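Local atomic coordinates of heme-binding protein A / AI-2 binding protein A (Helicobacter pylori SS1, PDB entry 6OFQ), a protein that binds peptides in the periplasm, among them the tetrapeptide STSA, as the substrate-binding protein associated with an ABC transporter. Residues 31-36 with 241-246; 38-43 with 219-224; 68-73 with 525-530. All blocks are in the same frame, centred on the assembly; numbering follows the deposited sequence.

The three contacts differ in chemistry with their place in the fold. Interaction 1 pairs parallel strands 32-37 and 242-247 in a mixed sheet, largely through backbone hydrogen bonds, with one apolar buried face and one more open face. Interaction 2 reaches the same sheet at the turn joining strands 214-220 and 224-229; partly exposed, it relies on a carboxylate, an indole N-H and water. Interaction 3 is the most buried, setting an arginine and a tyrosine between a turn of another sheet and the C-terminal region. Phe526 of that region packs on Leu33, Phe35 and Val243 and so joins interactions 1 and 3, whereas interactions 2 and 3 do not touch.

Interaction 1: 31-36 with 241-246; sequences GVLVFA and DKVVVR
Phe35 carries CG anti to its backbone N (chi1 175°), which sets its side chain beside that of Val245, the two pointing the same way, with Phe35 CD1 4.0 Å from Val245 CG1. Arg246 instead has CG anti to its carbonyl carbon (chi1 -68°), and its methylenes run past Val34: Arg246 CD lies 3.8 Å from Val34 CG1. The guanidinium continues to Glu262, with which it forms a salt bridge.

Between the two layers of side chains the strands pair in parallel, one residue opposite one. Leu33 N donates to Lys242 O (3.0 Å), Leu33 O accepts from Val244 N (2.9 Å), and Phe35 uses its N toward Val244 O and its O toward Arg246 N (2.8 Å). The beta-branched valines suit these extended backbones. Leu33, Phe35, Val243 and Val245 share the buried face, where Phe526 and Val56 of helix 52-61 add further apolar cover; Val32, Val34, Lys242, Val244 and Arg246 share the more open one, which tolerates charged tips on aliphatic stems.

At the start of the ladder Gly31 N donates to Asp241 OD2 (2.9 Å) from above the carboxylate plane, while Gly31 O receives Asp241 N at 2.8 Å. Gly31 has backbone angles that would press a CB against the preceding carbonyl oxygen, hence glycine. The pairing thus rests on main-chain bonds, while the side chains distinguish an oily face from a mixed one and the aspartate ties off the end.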
loop_
_atom_site.group_PDB
_atom_site.type_symbol
_atom_site.label_atom_id
_atom_site.label_comp_id
_atom_site.label_asym_id
_atom_site.label_seq_id
_atom_site.Cartn_x
_atom_site.Cartn_y
_atom_site.Cartn_z
ATOM N N GLY A 31 10.820 20.980 -16.033
ATOM C CA GLY A 31 11.733 19.856 -16.223
ATOM C C GLY A 31 11.077 18.518 -16.268
ATOM O O GLY A 31 9.847 18.387 -16.090
ATOM N N VAL A 32 11.902 17.524 -16.586
ATOM C CA VAL A 32 11.503 16.138 -16.687
ATOM C C VAL A 32 12.167 15.343 -15.568
ATOM O O VAL A 32 13.386 15.339 -15.410
ATOM C CB VAL A 32 11.830 15.514 -18.053
ATOM C CG1 VAL A 32 11.395 14.064 -18.173
ATOM C CG2 VAL A 32 11.445 16.403 -19.216
ATOM N N LEU A 33 11.341 14.608 -14.828
ATOM C CA LEU A 33 11.842 13.697 -13.804
ATOM C C LEU A 33 11.725 12.273 -14.299
ATOM O O LEU A 33 10.666 11.862 -14.773
ATOM C CB LEU A 33 11.017 13.840 -12.522
ATOM C CG LEU A 33 11.324 12.826 -11.414
ATOM C CD1 LEU A 33 12.659 13.105 -10.771
ATOM C CD2 LEU A 33 10.259 12.801 -10.326
ATOM N N VAL A 34 12.838 11.549 -14.249
ATOM C CA VAL A 34 12.864 10.097 -14.591
ATOM C C VAL A 34 12.970 9.311 -13.288
ATOM O O VAL A 34 14.013 9.369 -12.620
ATOM C CB VAL A 34 13.982 9.724 -15.569
ATOM C CG1 VAL A 34 13.802 8.267 -15.974
ATOM C CG2 VAL A 34 13.865 10.552 -16.837
ATOM N N PHE A 35 11.890 8.634 -12.924
ATOM C CA PHE A 35 11.782 7.847 -11.688
ATOM C C PHE A 35 11.893 6.397 -12.143
ATOM O O PHE A 35 11.264 6.025 -13.135
ATOM C CB PHE A 35 10.401 8.105 -11.114
ATOM C CG PHE A 35 10.008 7.329 -9.898
ATOM C CD1 PHE A 35 9.387 6.104 -9.987
ATOM C CD2 PHE A 35 10.146 7.840 -8.632
ATOM C CE1 PHE A 35 8.988 5.417 -8.846
ATOM C CE2 PHE A 35 9.735 7.182 -7.482
ATOM C CZ PHE A 35 9.155 5.940 -7.607
ATOM N N ALA A 36 12.615 5.591 -11.392
ATOM C CA ALA A 36 12.691 4.175 -11.723
ATOM C C ALA A 36 12.355 3.337 -10.496
ATOM O O ALA A 36 12.653 3.642 -9.349
ATOM C CB ALA A 36 14.101 3.826 -12.225
ATOM N N ASP A 241 7.252 19.391 -15.635
ATOM C CA ASP A 241 6.445 19.283 -16.828
ATOM C C ASP A 241 6.046 17.842 -17.142
ATOM O O ASP A 241 5.047 17.613 -17.799
ATOM C CB ASP A 241 7.231 19.800 -18.071
ATOM C CG ASP A 241 7.599 21.255 -17.931
ATOM O OD1 ASP A 241 6.707 22.031 -17.544
ATOM O OD2 ASP A 241 8.820 21.584 -17.987
ATOM N N LYS A 242 6.904 16.910 -16.785
ATOM C CA LYS A 242 6.758 15.536 -17.203
ATOM C C LYS A 242 7.410 14.616 -16.166
ATOM O O LYS A 242 8.450 14.932 -15.625
ATOM C CB LYS A 242 7.390 15.378 -18.608
ATOM C CG LYS A 242 7.449 13.998 -19.190
ATOM C CD LYS A 242 7.911 14.197 -20.652
ATOM C CE LYS A 242 8.509 12.972 -21.272
ATOM N NZ LYS A 242 8.885 13.338 -22.682
ATOM N N VAL A 243 6.830 13.435 -15.968
ATOM C CA VAL A 243 7.444 12.384 -15.214
ATOM C C VAL A 243 7.417 11.104 -16.050
ATOM O O VAL A 243 6.366 10.694 -16.527
ATOM C CB VAL A 243 6.749 12.125 -13.857
ATOM C CG1 VAL A 243 7.460 11.003 -13.100
ATOM C CG2 VAL A 243 6.655 13.406 -13.039
ATOM N N VAL A 244 8.583 10.498 -16.199
ATOM C CA VAL A 244 8.716 9.188 -16.821
ATOM C C VAL A 244 8.924 8.209 -15.670
ATOM O O VAL A 244 9.923 8.284 -14.957
ATOM C CB VAL A 244 9.838 9.152 -17.858
ATOM C CG1 VAL A 244 9.834 7.826 -18.567
ATOM C CG2 VAL A 244 9.723 10.245 -18.880
ATOM N N VAL A 245 8.012 7.252 -15.554
ATOM C CA VAL A 245 8.086 6.225 -14.527
ATOM C C VAL A 245 8.554 4.958 -15.237
ATOM O O VAL A 245 7.757 4.333 -15.954
ATOM C CB VAL A 245 6.726 6.011 -13.827
ATOM C CG1 VAL A 245 6.816 4.896 -12.777
ATOM C CG2 VAL A 245 6.256 7.303 -13.192
ATOM N N ARG A 246 9.835 4.624 -15.034
ATOM C CA ARG A 246 10.429 3.471 -15.675
ATOM C C ARG A 246 10.416 2.259 -14.766
ATOM O O ARG A 246 10.610 2.317 -13.548
ATOM C CB ARG A 246 11.880 3.782 -16.037
ATOM C CG ARG A 246 12.002 4.830 -17.147
ATOM C CD ARG A 246 13.372 4.975 -17.816
ATOM N NE ARG A 246 13.793 3.683 -18.330
ATOM C CZ ARG A 246 15.056 3.344 -18.610
ATOM N NH1 ARG A 246 16.008 4.232 -18.496
ATOM N NH2 ARG A 246 15.334 2.085 -18.994
#

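Interaction 2: 38-43 with 219-224; sequences GADGSS and WNKDEK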
loop_
_atom_site.group_PDB
_atom_site.type_symbol
_atom_site.label_atom_id
_atom_site.label_comp_id
_atom_site.label_asym_id
_atom_site.label_seq_id
_atom_site.Cartn_x
_atom_site.Cartn_y
_atom_site.Cartn_z
ATOM N N GLY A 38 11.119 -1.152 -9.549
ATOM C CA GLY A 38 11.351 -2.546 -9.861
ATOM C C GLY A 38 10.293 -3.314 -10.576
ATOM O O GLY A 38 10.610 -4.267 -11.284
ATOM N N ALA A 39 9.018 -2.962 -10.451
ATOM C CA ALA A 39 7.877 -3.678 -11.056
ATOM C C ALA A 39 6.831 -2.663 -11.460
ATOM O O ALA A 39 6.536 -1.702 -10.744
ATOM C CB ALA A 39 7.322 -4.672 -10.080
ATOM N N ASP A 40 6.250 -2.942 -12.608
ATOM C CA ASP A 40 5.213 -2.066 -13.167
ATOM C C ASP A 40 3.929 -2.104 -12.331
ATOM O O ASP A 40 3.685 -3.010 -11.588
ATOM C CB ASP A 40 4.917 -2.525 -14.591
ATOM C CG ASP A 40 4.187 -1.511 -15.447
ATOM O OD1 ASP A 40 4.078 -0.321 -15.079
ATOM O OD2 ASP A 40 3.707 -1.984 -16.519
ATOM N N GLY A 41 3.147 -1.049 -12.524
ATOM C CA GLY A 41 1.757 -1.084 -12.046
ATOM C C GLY A 41 0.941 -2.151 -12.758
ATOM O O GLY A 41 1.305 -2.645 -13.843
ATOM N N SER A 42 -0.204 -2.476 -12.157
ATOM C CA SER A 42 -1.093 -3.510 -12.641
ATOM C C SER A 42 -2.422 -2.955 -13.165
ATOM O O SER A 42 -3.175 -3.705 -13.805
ATOM C CB SER A 42 -1.344 -4.548 -11.529
ATOM O OG SER A 42 -0.173 -5.326 -11.282
ATOM N N SER A 43 -2.701 -1.677 -12.956
ATOM C CA SER A 43 -3.965 -1.094 -13.421
ATOM C C SER A 43 -3.760 0.426 -13.389
ATOM O O SER A 43 -2.892 0.940 -12.620
ATOM C CB SER A 43 -5.143 -1.511 -12.537
ATOM O OG SER A 43 -6.393 -1.060 -13.111
ATOM N N TRP A 219 1.246 4.299 -21.383
ATOM C CA TRP A 219 1.644 3.174 -20.554
ATOM C C TRP A 219 2.148 2.050 -21.451
ATOM O O TRP A 219 1.359 1.422 -22.164
ATOM C CB TRP A 219 0.468 2.716 -19.707
ATOM C CG TRP A 219 0.692 1.507 -18.800
ATOM C CD1 TRP A 219 1.925 0.999 -18.367
ATOM C CD2 TRP A 219 -0.301 0.754 -18.144
ATOM N NE1 TRP A 219 1.708 -0.049 -17.525
ATOM C CE2 TRP A 219 0.346 -0.198 -17.342
ATOM C CE3 TRP A 219 -1.713 0.826 -18.126
ATOM C CZ2 TRP A 219 -0.370 -1.060 -16.506
ATOM C CZ3 TRP A 219 -2.402 -0.063 -17.316
ATOM C CH2 TRP A 219 -1.753 -1.021 -16.578
ATOM N N ASN A 220 3.448 1.792 -21.460
ATOM C CA ASN A 220 3.993 0.613 -22.122
ATOM C C ASN A 220 4.304 -0.368 -21.020
ATOM O O ASN A 220 5.171 -0.143 -20.152
ATOM C CB ASN A 220 5.267 0.924 -22.898
ATOM C CG ASN A 220 5.066 1.846 -24.102
ATOM O OD1 ASN A 220 3.955 2.002 -24.574
ATOM N ND2 ASN A 220 6.135 2.460 -24.575
ATOM N N LYS A 221 3.603 -1.485 -21.058
ATOM C CA LYS A 221 3.649 -2.495 -20.029
ATOM C C LYS A 221 5.082 -2.931 -19.755
ATOM O O LYS A 221 5.855 -3.142 -20.698
ATOM C CB LYS A 221 2.788 -3.680 -20.484
ATOM C CG LYS A 221 2.363 -4.665 -19.413
ATOM C CD LYS A 221 1.922 -5.962 -20.074
ATOM C CE LYS A 221 2.194 -7.148 -19.160
ATOM N NZ LYS A 221 1.057 -8.097 -19.245
ATOM N N ASP A 222 5.452 -3.000 -18.476
ATOM C CA ASP A 222 6.755 -3.476 -18.020
ATOM C C ASP A 222 7.911 -2.619 -18.510
ATOM O O ASP A 222 9.082 -3.021 -18.434
ATOM C CB ASP A 222 6.948 -4.993 -18.329
ATOM C CG ASP A 222 5.870 -5.833 -17.714
ATOM O OD1 ASP A 222 5.441 -5.475 -16.608
ATOM O OD2 ASP A 222 5.393 -6.824 -18.326
ATOM N N GLU A 223 7.648 -1.414 -19.028
ATOM C CA GLU A 223 8.675 -0.533 -19.548
ATOM C C GLU A 223 8.604 0.877 -18.961
ATOM O O GLU A 223 9.472 1.298 -18.198
ATOM C CB GLU A 223 8.591 -0.528 -21.075
ATOM C CG GLU A 223 9.550 0.319 -21.892
ATOM C CD GLU A 223 8.955 0.512 -23.297
ATOM O OE1 GLU A 223 8.778 1.704 -23.683
ATOM O OE2 GLU A 223 8.624 -0.544 -23.931
ATOM N N LYS A 224 7.565 1.630 -19.310
ATOM C CA LYS A 224 7.453 2.990 -18.790
ATOM C C LYS A 224 6.026 3.501 -18.866
ATOM O O LYS A 224 5.219 3.071 -19.709
ATOM C CB LYS A 224 8.354 3.989 -19.539
ATOM C CG LYS A 224 7.986 4.215 -20.999
ATOM C CD LYS A 224 8.956 5.079 -21.780
ATOM C CE LYS A 224 8.498 5.323 -23.201
ATOM N NZ LYS A 224 9.606 6.105 -23.822
HETATM O O HOH W 1 5.182 0.803 -17.357
HETATM O O HOH W 2 6.846 -5.301 -14.215
#
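The tight turn joining strands 214-220 and 224-229 receives the carboxylate of Asp40, which comes from the loop between strand 32-37 and helix 52-61. With CG anti to the backbone N (chi1 -163°), Asp40 extends toward the turn, and its OD2 is gripped by two donors. Trp219 NE1 gives a nearly straight bond of 3.0 Å, on the syn side of the oxygen. Asp222 N, 2.8 Å from Asp40 OD2, comes instead from well above the carboxylate plane, 51° out of it. Asp40 OD2 lies near the indole plane, so the ring meets the acid with its N-H edge, and the carboxylate plane is turned 79° from it. Tryptophan suits the place by joining this donor to a broad ring: its benzo part lies against the main chain of Gly41 to Ser43, with Trp219 CZ2 3.5 Å from Gly41 O and Trp219 CH2 3.8 Å from Ser43 N, and the side chain also touches Ile225 and Met44.

Water completes the contact. One molecule accepts from Asp40 N at 2.9 Å and donates to Asp222 OD1 at 2.8 Å, linking the loop to the turn; a second sits between Asp40 OD1 and Asn220 O. The negative charges are near each other, with Asp40 OD2 3.9 Å from Asp222 OD1, a repulsion that the N-H donors and a long, weak ion pair of Asp40 with Arg37 may partly offset.

Within the turn, Asn220 O accepts from both Glu223 N and Lys224 N, and Asn220 ND2 bonds to Glu223 OE1. Asp222 adopts positive phi to close the bend. Two residues, Glu223 and Lys224, thus facing the single Asn220 make a classic beta bulge, here at the turn end of a beta hairpin.

Interaction 3: 68-73 with 525-530; sequences FKYGTT and RFFKVY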
loop_
_atom_site.group_PDB
_atom_site.type_symbol
_atom_site.label_atom_id
_atom_site.label_comp_id
_atom_site.label_asym_id
_atom_site.label_seq_id
_atom_site.Cartn_x
_atom_site.Cartn_y
_atom_site.Cartn_z
ATOM N N PHE A 68 -3.569 13.689 1.975
ATOM C CA PHE A 68 -2.536 13.798 3.035
ATOM C C PHE A 68 -1.549 14.864 2.628
ATOM O O PHE A 68 -0.975 14.847 1.520
ATOM C CB PHE A 68 -1.906 12.426 3.267
ATOM C CG PHE A 68 -2.934 11.483 3.794
ATOM C CD1 PHE A 68 -3.303 11.545 5.139
ATOM C CD2 PHE A 68 -3.498 10.552 2.979
ATOM C CE1 PHE A 68 -4.316 10.711 5.598
ATOM C CE2 PHE A 68 -4.506 9.728 3.439
ATOM C CZ PHE A 68 -4.964 9.855 4.725
ATOM N N LYS A 69 -1.311 15.829 3.493
ATOM C CA LYS A 69 -0.378 16.893 3.151
ATOM C C LYS A 69 1.016 16.285 2.856
ATOM O O LYS A 69 1.505 15.439 3.592
ATOM C CB LYS A 69 -0.281 17.832 4.358
ATOM C CG LYS A 69 0.817 18.871 4.214
ATOM C CD LYS A 69 0.729 19.909 5.309
ATOM C CE LYS A 69 1.926 20.825 5.232
ATOM N NZ LYS A 69 1.850 21.742 6.409
ATOM N N TYR A 70 1.585 16.607 1.695
ATOM C CA TYR A 70 2.794 15.906 1.255
ATOM C C TYR A 70 3.915 15.869 2.256
ATOM O O TYR A 70 4.218 16.892 2.893
ATOM C CB TYR A 70 3.227 16.465 -0.118
ATOM C CG TYR A 70 4.331 15.608 -0.720
ATOM C CD1 TYR A 70 4.030 14.328 -1.165
ATOM C CD2 TYR A 70 5.671 15.963 -0.705
ATOM C CE1 TYR A 70 5.034 13.459 -1.599
ATOM C CE2 TYR A 70 6.649 15.109 -1.205
ATOM C CZ TYR A 70 6.366 13.827 -1.607
ATOM O OH TYR A 70 7.332 12.967 -2.017
ATOM N N GLY A 71 4.411 14.663 2.513
ATOM C CA GLY A 71 5.481 14.472 3.475
ATOM C C GLY A 71 5.024 14.116 4.870
ATOM O O GLY A 71 5.816 13.901 5.794
ATOM N N THR A 72 3.703 14.061 5.012
ATOM C CA THR A 72 3.059 13.943 6.340
ATOM C C THR A 72 1.970 12.860 6.302
ATOM O O THR A 72 1.647 12.295 5.244
ATOM C CB THR A 72 2.420 15.247 6.852
ATOM O OG1 THR A 72 1.126 15.421 6.292
ATOM C CG2 THR A 72 3.316 16.423 6.617
ATOM N N THR A 73 1.359 12.640 7.477
ATOM C CA THR A 73 0.149 11.826 7.621
ATOM C C THR A 73 -1.068 12.654 8.027
ATOM O O THR A 73 -2.065 12.104 8.489
ATOM C CB THR A 73 0.382 10.678 8.618
ATOM O OG1 THR A 73 0.532 11.225 9.923
ATOM C CG2 THR A 73 1.647 9.869 8.211
ATOM N N ARG A 525 3.708 10.825 -4.879
ATOM C CA ARG A 525 3.139 11.984 -5.566
ATOM C C ARG A 525 4.293 12.929 -5.877
ATOM O O ARG A 525 5.161 13.173 -5.016
ATOM C CB ARG A 525 2.155 12.691 -4.644
ATOM C CG ARG A 525 0.882 11.881 -4.497
ATOM C CD ARG A 525 -0.051 12.470 -3.460
ATOM N NE ARG A 525 0.531 12.392 -2.124
ATOM C CZ ARG A 525 0.153 13.126 -1.119
ATOM N NH1 ARG A 525 -0.751 14.070 -1.262
ATOM N NH2 ARG A 525 0.695 12.889 0.067
ATOM N N PHE A 526 4.386 13.398 -7.125
ATOM C CA PHE A 526 5.526 14.190 -7.583
ATOM C C PHE A 526 5.236 15.669 -7.670
ATOM O O PHE A 526 6.079 16.405 -8.137
ATOM C CB PHE A 526 6.005 13.669 -8.963
ATOM C CG PHE A 526 6.389 12.220 -8.931
ATOM C CD1 PHE A 526 7.387 11.740 -8.079
ATOM C CD2 PHE A 526 5.729 11.311 -9.723
ATOM C CE1 PHE A 526 7.665 10.386 -7.947
ATOM C CE2 PHE A 526 6.061 9.960 -9.652
ATOM C CZ PHE A 526 7.033 9.498 -8.788
ATOM N N PHE A 527 4.053 16.160 -7.292
ATOM C CA PHE A 527 3.707 17.567 -7.415
ATOM C C PHE A 527 4.629 18.545 -6.720
ATOM O O PHE A 527 4.630 19.711 -7.132
ATOM C CB PHE A 527 2.209 17.821 -7.167
ATOM C CG PHE A 527 1.631 17.525 -5.788
ATOM C CD1 PHE A 527 2.183 16.691 -4.809
ATOM C CD2 PHE A 527 0.388 18.055 -5.532
ATOM C CE1 PHE A 527 1.525 16.423 -3.594
ATOM C CE2 PHE A 527 -0.292 17.779 -4.359
ATOM C CZ PHE A 527 0.275 16.978 -3.382
ATOM N N LYS A 528 5.337 18.142 -5.659
ATOM C CA LYS A 528 6.239 19.048 -4.905
ATOM C C LYS A 528 7.679 18.867 -5.321
ATOM O O LYS A 528 8.561 19.543 -4.828
ATOM C CB LYS A 528 6.104 18.891 -3.386
ATOM C CG LYS A 528 4.679 18.852 -2.879
ATOM C CD LYS A 528 3.882 20.080 -3.315
ATOM C CE LYS A 528 2.449 20.015 -2.791
ATOM N NZ LYS A 528 1.619 21.143 -3.245
ATOM N N VAL A 529 7.955 17.921 -6.239
ATOM C CA VAL A 529 9.360 17.640 -6.619
ATOM C C VAL A 529 9.809 18.651 -7.669
ATOM O O VAL A 529 9.037 19.004 -8.559
ATOM C CB VAL A 529 9.487 16.200 -7.177
ATOM C CG1 VAL A 529 10.924 15.901 -7.605
ATOM C CG2 VAL A 529 9.122 15.262 -6.041
ATOM N N TYR A 530 11.053 19.120 -7.573
ATOM C CA TYR A 530 11.532 20.049 -8.600
ATOM C C TYR A 530 13.001 19.779 -8.783
ATOM O O TYR A 530 13.674 19.056 -8.018
ATOM C CB TYR A 530 11.305 21.526 -8.201
ATOM C CG TYR A 530 12.004 22.003 -6.956
ATOM C CD1 TYR A 530 11.479 21.779 -5.674
ATOM C CD2 TYR A 530 13.247 22.597 -7.008
ATOM C CE1 TYR A 530 12.127 22.191 -4.534
ATOM C CE2 TYR A 530 13.878 23.030 -5.868
ATOM C CZ TYR A 530 13.319 22.873 -4.610
ATOM O OH TYR A 530 13.954 23.342 -3.461
HETATM O O HOH W 3 3.611 12.283 1.437
#
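Tyr70 points its side chain from the turn after strand 66-68 into the segment 525-530, with CG anti to the backbone N (chi1 -170°). Its CB rests 3.9 Å from Phe527 CE1. On the ring, Tyr70 CD2 meets the aliphatic stem of Lys528, 3.7 Å from Lys528 CG, while Tyr70 CD1 lies over one face of the Arg525 guanidinium, 3.8 Å from Arg525 NH2. Ring and guanidinium planes are 70° apart, so the two groups do not stack flat. Farther out, Tyr70 CE1 approaches Arg525 O at 3.4 Å, and a hydroxyl tip suits this place because OH bonds to both Val523 O and Lys517 N.

Arg525 answers from the opposite direction. Its NH1 and NH2 both donate to Phe68 O, at 2.9 and 3.0 Å, and that oxygen lies in the guanidinium plane. NE and NH2 also bond to Ser522 O and Val521 O, so several main-chain carbonyls surround this buried cation. Beside them, the Lys528 chain folds so that Lys528 CE sits 3.6 Å above the centre of the Phe527 ring.

Between antiparallel strands 66-68 and 75-85, Lys69 to Thr72 form a type II beta turn with its characteristic glycine, Gly71, in the third position, where phi is positive; Arg525 holds it through the Phe68 carbonyl just before it, and Tyr70 anchors it from within.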